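Local coordinates for Arf-GAP with coiled-coil, ANK repeat and PH domain-containing protein 2 (Homo sapiens, PDB 6IF3) that stimulates GTP hydrolysis by the small GTPase ARF6 and uses its ankyrin repeats, the part described here, to bind RAB35, at residues 13-18 with 38-43; 21-26 with 61-66. All coordinates share one frame; numbering follows the deposited sequence.

Interaction 1: residues 13-18 with 38-43; sequences QLYRAS and WANSEE
Tyr15, on helix 10-19, faces Trp38 at the foot of the long connection to helix 48-55, their CA atoms 7.8 Å apart, and beyond Trp38 the chain folds into a type I beta turn from Asn40 to Glu43. This is the ankyrin-repeat layout, in which a projecting hairpin-like loop links one helix pair to the next; here Tyr15 of the first helix reaches out to it. Tyr15 carries the contact. With CG anti to the backbone N (chi1 178°), its ring extends from the helix and meets three loop side chains. Trp38 turns the edge of its six-membered ring toward the tyrosine face in an offset edge-to-face pair, centroids 5.6 Å apart and planes at 83°; Trp38 CZ3 also touches Tyr15 CB at 3.8 Å. Asn40 lies over one face of the phenol: its CB makes an off-centre CH-pi contact 4.1 Å from the Tyr15 ring centroid, and its ND2 stands above the rim, 3.4 Å from Tyr15 CE2. The other branch of that amide is used within the loop, where Asn40 OD1 accepts from Glu42 N at 2.9 Å, an Asx turn that helps fix the rotation of the amide. Gln51 of helix 48-55 and Ala46 also touch Tyr15. One residue before Tyr15, Leu14 O takes two bonds, from Ser18 N and Ser18 OG, which arrive from opposite faces of its carbonyl plane. At the outer end of the phenol, Tyr15 OH donates to Glu43 OE2 over 2.7 Å, meeting the anti side of the carboxylate 31° out of its plane.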
loop_
_atom_site.group_PDB
_atom_site.type_symbol
_atom_site.label_atom_id
_atom_site.label_comp_id
_atom_site.label_asym_id
_atom_site.label_seq_id
_atom_site.Cartn_x
_atom_site.Cartn_y
_atom_site.Cartn_z
ATOM N N GLN A 13 -5.566 -28.819 24.604
ATOM C CA GLN A 13 -6.869 -28.998 23.948
ATOM C C GLN A 13 -7.260 -27.778 23.131
ATOM O O GLN A 13 -7.758 -27.905 22.015
ATOM C CB GLN A 13 -7.950 -29.327 25.000
ATOM C CG GLN A 13 -7.780 -30.711 25.615
ATOM C CD GLN A 13 -8.779 -30.989 26.719
ATOM O OE1 GLN A 13 -9.258 -30.069 27.382
ATOM N NE2 GLN A 13 -9.115 -32.261 26.909
ATOM N N LEU A 14 -6.998 -26.589 23.663
ATOM C CA LEU A 14 -7.314 -25.354 22.970
ATOM C C LEU A 14 -6.465 -25.217 21.721
ATOM O O LEU A 14 -6.964 -24.817 20.668
ATOM C CB LEU A 14 -7.099 -24.157 23.898
ATOM C CG LEU A 14 -7.238 -22.754 23.312
ATOM C CD1 LEU A 14 -8.703 -22.557 22.844
ATOM C CD2 LEU A 14 -6.812 -21.739 24.353
ATOM N N TYR A 15 -5.179 -25.526 21.864
ATOM C CA TYR A 15 -4.209 -25.461 20.779
ATOM C C TYR A 15 -4.655 -26.323 19.583
ATOM O O TYR A 15 -4.610 -25.879 18.419
ATOM C CB TYR A 15 -2.865 -25.930 21.345
ATOM C CG TYR A 15 -1.656 -26.031 20.444
ATOM C CD1 TYR A 15 -0.741 -24.974 20.348
ATOM C CD2 TYR A 15 -1.352 -27.215 19.764
ATOM C CE1 TYR A 15 0.407 -25.082 19.601
ATOM C CE2 TYR A 15 -0.199 -27.324 18.978
ATOM C CZ TYR A 15 0.695 -26.257 18.928
ATOM O OH TYR A 15 1.808 -26.336 18.167
ATOM N N ARG A 16 -5.053 -27.554 19.868
ATOM C CA ARG A 16 -5.484 -28.483 18.824
ATOM C C ARG A 16 -6.788 -28.023 18.188
ATOM O O ARG A 16 -6.966 -28.072 16.964
ATOM C CB ARG A 16 -5.656 -29.886 19.419
ATOM C CG ARG A 16 -4.321 -30.504 19.807
ATOM C CD ARG A 16 -4.465 -31.851 20.493
ATOM N NE ARG A 16 -3.146 -32.476 20.524
ATOM C CZ ARG A 16 -2.829 -33.577 21.203
ATOM N NH1 ARG A 16 -3.734 -34.195 21.943
ATOM N NH2 ARG A 16 -1.588 -34.048 21.141
ATOM N N ALA A 17 -7.724 -27.583 19.021
ATOM C CA ALA A 17 -9.042 -27.216 18.512
ATOM C C ALA A 17 -8.964 -25.964 17.645
ATOM O O ALA A 17 -9.804 -25.762 16.771
ATOM C CB ALA A 17 -10.023 -27.027 19.686
ATOM N N SER A 18 -7.960 -25.115 17.885
ATOM C CA SER A 18 -7.798 -23.879 17.108
ATOM C C SER A 18 -7.421 -24.168 15.672
ATOM O O SER A 18 -7.957 -23.542 14.745
ATOM C CB SER A 18 -6.732 -22.990 17.749
ATOM O OG SER A 18 -7.136 -22.605 19.060
ATOM N N TRP A 38 -1.363 -19.921 25.813
ATOM C CA TRP A 38 -0.559 -21.105 26.097
ATOM C C TRP A 38 0.474 -21.339 25.001
ATOM O O TRP A 38 0.165 -21.208 23.817
ATOM C CB TRP A 38 -1.472 -22.308 26.229
ATOM C CG TRP A 38 -0.745 -23.590 26.634
ATOM C CD1 TRP A 38 -0.309 -23.908 27.892
ATOM C CD2 TRP A 38 -0.432 -24.715 25.803
ATOM N NE1 TRP A 38 0.265 -25.156 27.886
ATOM C CE2 TRP A 38 0.194 -25.677 26.621
ATOM C CE3 TRP A 38 -0.627 -25.008 24.447
ATOM C CZ2 TRP A 38 0.644 -26.907 26.129
ATOM C CZ3 TRP A 38 -0.181 -26.246 23.964
ATOM C CH2 TRP A 38 0.433 -27.172 24.806
ATOM N N ALA A 39 1.704 -21.623 25.403
ATOM C CA ALA A 39 2.790 -21.939 24.460
ATOM C C ALA A 39 3.140 -23.414 24.550
ATOM O O ALA A 39 3.385 -23.947 25.652
ATOM C CB ALA A 39 3.997 -21.078 24.743
ATOM N N ASN A 40 3.182 -24.081 23.399
ATOM C CA ASN A 40 3.487 -25.508 23.349
ATOM C C ASN A 40 4.991 -25.694 23.300
ATOM O O ASN A 40 5.607 -25.503 22.254
ATOM C CB ASN A 40 2.824 -26.144 22.125
ATOM C CG ASN A 40 2.912 -27.665 22.135
ATOM O OD1 ASN A 40 3.816 -28.261 22.732
ATOM N ND2 ASN A 40 1.967 -28.304 21.461
ATOM N N SER A 41 5.603 -26.055 24.434
ATOM C CA SER A 41 7.053 -26.180 24.506
ATOM C C SER A 41 7.590 -27.312 23.645
ATOM O O SER A 41 8.767 -27.343 23.337
ATOM C CB SER A 41 7.491 -26.381 25.953
ATOM O OG SER A 41 7.037 -27.634 26.418
ATOM N N GLU A 42 6.711 -28.234 23.251
ATOM C CA GLU A 42 7.085 -29.374 22.417
ATOM C C GLU A 42 6.996 -29.042 20.912
ATOM O O GLU A 42 7.448 -29.850 20.082
ATOM C CB GLU A 42 6.186 -30.585 22.718
ATOM C CG GLU A 42 6.493 -31.274 24.025
ATOM C CD GLU A 42 7.918 -31.778 24.081
ATOM O OE1 GLU A 42 8.175 -32.890 23.571
ATOM O OE2 GLU A 42 8.785 -31.069 24.639
ATOM N N GLU A 43 6.425 -27.893 20.570
ATOM C CA GLU A 43 6.195 -27.502 19.186
ATOM C C GLU A 43 6.509 -26.014 19.021
ATOM O O GLU A 43 5.644 -25.195 18.689
ATOM C CB GLU A 43 4.756 -27.816 18.750
ATOM C CG GLU A 43 4.452 -29.329 18.811
ATOM C CD GLU A 43 3.081 -29.716 18.242
ATOM O OE1 GLU A 43 2.739 -30.907 18.389
ATOM O OE2 GLU A 43 2.418 -28.864 17.631
#

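Interaction 2: residues 21-26 with 61-66; sequences KNLPKM and CEFLLQ
Asn22 OD1 accepts from Lys25 N over 3.1 Å with an N-H...O angle of 158°, a capping bond from the N-cap residue of helix 23-31, whose Leu23 and Met26 face Phe63 and Leu64 of helix 58-66. The backbone N-H of Lys25 comes from above the plane of the Asn22 side-chain carbonyl. Just before it, Lys21 has positive phi and closes the preceding helix in a Schellman motif, so the chain reverses within a few residues. No hydrogen bond crosses the contact; the meeting side chains are Leu, Met and Phe. Phe63 holds CG anti to its own backbone N (chi1 180°), which extends the ring toward helix 23-31. Leu23 lies over one face of this ring: its CG sits 4.1 Å from Phe63 CG, and its CD2 reaches Phe63 CD1 at 4.0 Å, the two side chains running antiparallel past one another. Met26 comes from the same side of the ring plane, at the CD2-CE2 border, with CB 3.9 Å from Phe63 CE2 and CE 3.6 Å from Phe63 CD2. Its sulfur stands obliquely to the ring, SD 5.3 Å from the Phe63 centroid, a Met-aromatic contact. The methionine chain bends at its last torsion (chi3 69°), which carries CE on to Leu64, 3.5 Å from Leu64 CG; these two side chains lie roughly perpendicular. With an alanine here instead of Phe63, a gap is likely to open between the helices, leaving Leu23 without the ring it lies over and Met26 without its aromatic neighbour. Behind the contact, Met26 also packs on helix 10-19, while Leu64 touches Ala52 of helix 48-55. Such apolar packing between the second helices of successive helix-turn-helix units is characteristic of the ankyrin-repeat stack.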
loop_
_atom_site.group_PDB
_atom_site.type_symbol
_atom_site.label_atom_id
_atom_site.label_comp_id
_atom_site.label_asym_id
_atom_site.label_seq_id
_atom_site.Cartn_x
_atom_site.Cartn_y
_atom_site.Cartn_z
ATOM N N LYS A 21 -10.563 -25.445 13.821
ATOM C CA LYS A 21 -11.721 -24.570 13.582
ATOM C C LYS A 21 -12.917 -24.971 14.416
ATOM O O LYS A 21 -14.053 -24.782 14.004
ATOM C CB LYS A 21 -12.133 -24.573 12.088
ATOM C CG LYS A 21 -10.969 -24.423 11.139
ATOM C CD LYS A 21 -11.442 -24.351 9.672
ATOM C CE LYS A 21 -11.779 -25.727 9.082
ATOM N NZ LYS A 21 -11.996 -25.591 7.609
ATOM N N ASN A 22 -12.647 -25.514 15.601
ATOM C CA ASN A 22 -13.687 -26.092 16.454
ATOM C C ASN A 22 -13.964 -25.204 17.652
ATOM O O ASN A 22 -13.384 -25.405 18.730
ATOM C CB ASN A 22 -13.262 -27.496 16.924
ATOM C CG ASN A 22 -14.409 -28.276 17.544
ATOM O OD1 ASN A 22 -15.347 -27.711 18.153
ATOM N ND2 ASN A 22 -14.357 -29.603 17.381
ATOM N N LEU A 23 -14.845 -24.227 17.477
ATOM C CA LEU A 23 -15.047 -23.228 18.523
ATOM C C LEU A 23 -15.656 -23.821 19.807
ATOM O O LEU A 23 -15.262 -23.413 20.891
ATOM C CB LEU A 23 -15.893 -22.048 18.013
ATOM C CG LEU A 23 -15.056 -20.948 17.329
ATOM C CD1 LEU A 23 -14.252 -21.485 16.140
ATOM C CD2 LEU A 23 -15.949 -19.801 16.884
ATOM N N PRO A 24 -16.568 -24.798 19.697
ATOM C CA PRO A 24 -17.053 -25.416 20.944
ATOM C C PRO A 24 -15.950 -26.082 21.756
ATOM O O PRO A 24 -15.945 -25.944 22.992
ATOM C CB PRO A 24 -18.076 -26.431 20.443
ATOM C CG PRO A 24 -18.671 -25.762 19.231
ATOM C CD PRO A 24 -17.443 -25.149 18.557
ATOM N N LYS A 25 -15.025 -26.764 21.095
ATOM C CA LYS A 25 -13.964 -27.421 21.859
ATOM C C LYS A 25 -13.008 -26.356 22.410
ATOM O O LYS A 25 -12.437 -26.523 23.492
ATOM C CB LYS A 25 -13.212 -28.432 21.002
ATOM C CG LYS A 25 -13.976 -29.725 20.711
ATOM C CD LYS A 25 -13.009 -30.781 20.177
ATOM C CE LYS A 25 -13.711 -31.981 19.579
ATOM N NZ LYS A 25 -12.686 -32.889 18.975
ATOM N N MET A 26 -12.798 -25.266 21.666
ATOM C CA MET A 26 -11.983 -24.160 22.166
ATOM C C MET A 26 -12.592 -23.594 23.438
ATOM O O MET A 26 -11.893 -23.385 24.428
ATOM C CB MET A 26 -11.840 -23.058 21.100
ATOM C CG MET A 26 -11.058 -23.565 19.895
ATOM S SD MET A 26 -11.181 -22.437 18.506
ATOM C CE MET A 26 -10.242 -21.061 19.121
ATOM N N CYS A 61 -9.524 -17.167 14.620
ATOM C CA CYS A 61 -8.671 -16.056 15.049
ATOM C C CYS A 61 -9.486 -15.026 15.817
ATOM O O CYS A 61 -9.064 -14.550 16.894
ATOM C CB CYS A 61 -8.009 -15.389 13.836
ATOM S SG CYS A 61 -6.822 -16.468 12.988
ATOM N N GLU A 62 -10.648 -14.664 15.270
ATOM C CA GLU A 62 -11.521 -13.682 15.914
ATOM C C GLU A 62 -11.874 -14.147 17.322
ATOM O O GLU A 62 -11.733 -13.395 18.299
ATOM C CB GLU A 62 -12.812 -13.469 15.105
ATOM C CG GLU A 62 -12.625 -12.897 13.706
ATOM C CD GLU A 62 -13.910 -12.974 12.885
ATOM O OE1 GLU A 62 -14.819 -13.751 13.272
ATOM O OE2 GLU A 62 -14.025 -12.255 11.858
ATOM N N PHE A 63 -12.307 -15.405 17.453
ATOM C CA PHE A 63 -12.711 -15.942 18.762
ATOM C C PHE A 63 -11.583 -15.843 19.803
ATOM O O PHE A 63 -11.806 -15.420 20.953
ATOM C CB PHE A 63 -13.162 -17.397 18.580
ATOM C CG PHE A 63 -13.603 -18.071 19.843
ATOM C CD1 PHE A 63 -14.912 -17.984 20.257
ATOM C CD2 PHE A 63 -12.699 -18.815 20.606
ATOM C CE1 PHE A 63 -15.353 -18.621 21.424
ATOM C CE2 PHE A 63 -13.129 -19.455 21.786
ATOM C CZ PHE A 63 -14.449 -19.354 22.189
ATOM N N LEU A 64 -10.378 -16.223 19.406
ATOM C CA LEU A 64 -9.241 -16.143 20.313
ATOM C C LEU A 64 -8.951 -14.700 20.732
ATOM O O LEU A 64 -8.763 -14.414 21.905
ATOM C CB LEU A 64 -8.014 -16.772 19.658
ATOM C CG LEU A 64 -8.117 -18.295 19.590
ATOM C CD1 LEU A 64 -6.986 -18.878 18.723
ATOM C CD2 LEU A 64 -8.044 -18.904 21.036
ATOM N N LEU A 65 -8.953 -13.771 19.787
ATOM C CA LEU A 65 -8.744 -12.358 20.113
ATOM C C LEU A 65 -9.819 -11.825 21.060
ATOM O O LEU A 65 -9.522 -11.063 21.977
ATOM C CB LEU A 65 -8.711 -11.518 18.828
ATOM C CG LEU A 65 -7.478 -11.752 17.965
ATOM C CD1 LEU A 65 -7.611 -11.031 16.599
ATOM C CD2 LEU A 65 -6.182 -11.346 18.668
ATOM N N GLN A 66 -11.071 -12.238 20.832
ATOM C CA GLN A 66 -12.192 -11.821 21.677
ATOM C C GLN A 66 -12.065 -12.396 23.076
ATOM O O GLN A 66 -12.667 -11.891 24.005
ATOM C CB GLN A 66 -13.518 -12.271 21.072
ATOM C CG GLN A 66 -13.883 -11.508 19.827
ATOM C CD GLN A 66 -14.984 -12.190 19.050
ATOM O OE1 GLN A 66 -15.513 -13.227 19.470
ATOM N NE2 GLN A 66 -15.324 -11.628 17.899
#

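From the N terminus the chain runs through helix 10-19, turns sharply and enters helix 23-31, giving the first segment of each contact in quick succession. The loop that follows returns to helix 10-19 and closes interaction 1; after helix 48-55 the chain reaches helix 58-66, which closes interaction 2 against helix 23-31. The two closures therefore cross, their segments alternating along the chain. They are also joined directly: Ala17 O and Asn22 N make a probable hydrogen bond at the turn, and Met26 packs against Leu14, Ala17 and Ser18. Interaction 1 ties the projecting loop to the first helix, whereas interaction 2 ties the first helix pair to ankyrin repeat ANK 1.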